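Side-chain contact in EscD/YscD/HrpQ family type III secretion system inner membrane ring protein (Pseudomonas aeruginosa, PDB 6UID), which probably forms part of the inner-membrane ring of the type III secretion basal body, its cytoplasmic domain meeting the cytosolic sorting platform: residues P69-G73 / Q74-A78. Residues are numbered along the deposited sequence; the frame is centred on the assembly and turned at random.
Sequences PRQDG and QAQVA
Q76 folds back over Q71 at the edge of a tight β-hairpin, in which strands 69-71 and 74-75 are joined by a type I' turn from Q71 to Q74. The hairpin closes the antiparallel sheet of an FHA-like domain, with strand 74-75 outermost and R70 bonded through its backbone to T89 on the inner side. Q71 and Q74 form a hydrogen-bonded pair, and two residues further along, past the non-hydrogen-bonded pair R70-A75, Q76 N donates to P69 O at 2.9 Å. From this anchored backbone the Q76 side chain starts with CB 3.9 Å from P69 O. Q76 CG then lies 3.9 Å from Q71 CB, and a bend at chi2 (-60°) turns the amide back toward Q74, so that CD and NE2 also pass over Q71 CB. Q76 NE2 ends 3.0 Å from Q74 O in a nearly straight bond, the acceptor lying close to the amide plane. Q74 O takes a second bond, from Q71 N, on the opposite face of its carbonyl plane. Q71 itself extends beyond CG, and its OE1 accepts from Q83 N and Q88 NE2. On the other face of the hairpin, R70 runs extended with CG 3.9 Å from A75 CA, and A75 CB sits over one face of its guanidinium. The edge of that group serves the turn: R70 NH1 donates to G73 O at 3.1 Å, with the oxygen in the guanidinium plane.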
loop_
_atom_site.group_PDB
_atom_site.type_symbol
_atom_site.label_atom_id
_atom_site.label_comp_id
_atom_site.label_asym_id
_atom_site.label_seq_id
_atom_site.Cartn_x
_atom_site.Cartn_y
_atom_site.Cartn_z
ATOM N N PRO A 69 7.082 -1.214 4.714
ATOM C CA PRO A 69 5.975 -1.803 3.958
ATOM C C PRO A 69 5.786 -3.255 4.368
ATOM O O PRO A 69 6.756 -4.004 4.543
ATOM C CB PRO A 69 6.444 -1.694 2.506
ATOM C CG PRO A 69 7.945 -1.772 2.613
ATOM C CD PRO A 69 8.285 -1.017 3.887
ATOM N N ARG A 70 4.528 -3.630 4.558
ATOM C CA ARG A 70 4.181 -4.987 4.967
ATOM C C ARG A 70 3.064 -5.503 4.075
ATOM O O ARG A 70 2.237 -4.734 3.573
ATOM C CB ARG A 70 3.772 -5.032 6.419
ATOM C CG ARG A 70 4.918 -4.641 7.341
ATOM C CD ARG A 70 4.514 -4.595 8.800
ATOM N NE ARG A 70 5.639 -4.159 9.621
ATOM C CZ ARG A 70 6.560 -4.959 10.131
ATOM N NH1 ARG A 70 6.499 -6.277 9.949
ATOM N NH2 ARG A 70 7.555 -4.428 10.836
ATOM N N GLN A 71 3.070 -6.815 3.865
ATOM C CA GLN A 71 2.037 -7.503 3.107
ATOM C C GLN A 71 1.506 -8.588 4.030
ATOM O O GLN A 71 2.249 -9.490 4.434
ATOM C CB GLN A 71 2.616 -8.078 1.822
ATOM C CG GLN A 71 1.612 -8.892 1.046
ATOM C CD GLN A 71 2.168 -9.368 -0.262
ATOM O OE1 GLN A 71 1.966 -8.752 -1.293
ATOM N NE2 GLN A 71 2.907 -10.470 -0.216
ATOM N N ASP A 72 0.250 -8.456 4.442
ATOM C CA ASP A 72 -0.325 -9.334 5.466
ATOM C C ASP A 72 0.588 -9.430 6.693
ATOM O O ASP A 72 0.787 -10.500 7.286
ATOM C CB ASP A 72 -0.662 -10.708 4.877
ATOM C CG ASP A 72 -1.764 -10.645 3.835
ATOM O OD1 ASP A 72 -2.660 -9.766 3.947
ATOM O OD2 ASP A 72 -1.723 -11.467 2.892
ATOM N N GLY A 73 1.147 -8.284 7.078
ATOM C CA GLY A 73 1.982 -8.157 8.247
ATOM C C GLY A 73 3.449 -8.475 8.050
ATOM O O GLY A 73 4.257 -8.156 8.940
ATOM N N GLN A 74 3.830 -9.080 6.924
ATOM C CA GLN A 74 5.211 -9.479 6.692
ATOM C C GLN A 74 5.962 -8.353 5.999
ATOM O O GLN A 74 5.536 -7.887 4.938
ATOM C CB GLN A 74 5.231 -10.719 5.801
ATOM C CG GLN A 74 4.538 -11.916 6.417
ATOM C CD GLN A 74 5.236 -12.398 7.679
ATOM O OE1 GLN A 74 4.611 -12.546 8.727
ATOM N NE2 GLN A 74 6.542 -12.642 7.579
ATOM N N ALA A 75 7.085 -7.934 6.592
ATOM C CA ALA A 75 7.880 -6.866 6.004
ATOM C C ALA A 75 8.363 -7.265 4.624
ATOM O O ALA A 75 8.806 -8.395 4.404
ATOM C CB ALA A 75 9.081 -6.543 6.886
ATOM N N GLN A 76 8.294 -6.310 3.708
ATOM C CA GLN A 76 8.722 -6.484 2.331
ATOM C C GLN A 76 9.993 -5.685 2.082
ATOM O O GLN A 76 10.246 -4.669 2.738
ATOM C CB GLN A 76 7.635 -6.022 1.365
ATOM C CG GLN A 76 6.320 -6.779 1.490
ATOM C CD GLN A 76 6.488 -8.246 1.229
ATOM O OE1 GLN A 76 6.897 -8.636 0.126
ATOM N NE2 GLN A 76 6.203 -9.077 2.236
ATOM N N VAL A 77 10.773 -6.139 1.110
ATOM C CA VAL A 77 12.000 -5.455 0.715
ATOM C C VAL A 77 11.838 -4.853 -0.676
ATOM O O VAL A 77 10.958 -5.225 -1.466
ATOM C CB VAL A 77 13.229 -6.387 0.774
ATOM C CG1 VAL A 77 13.434 -6.861 2.206
ATOM C CG2 VAL A 77 13.077 -7.552 -0.201
ATOM N N ALA A 78 12.718 -3.904 -0.977
ATOM C CA ALA A 78 12.723 -3.285 -2.291
ATOM C C ALA A 78 12.861 -4.346 -3.372
ATOM O O ALA A 78 13.682 -5.265 -3.265
ATOM C CB ALA A 78 13.883 -2.290 -2.399
#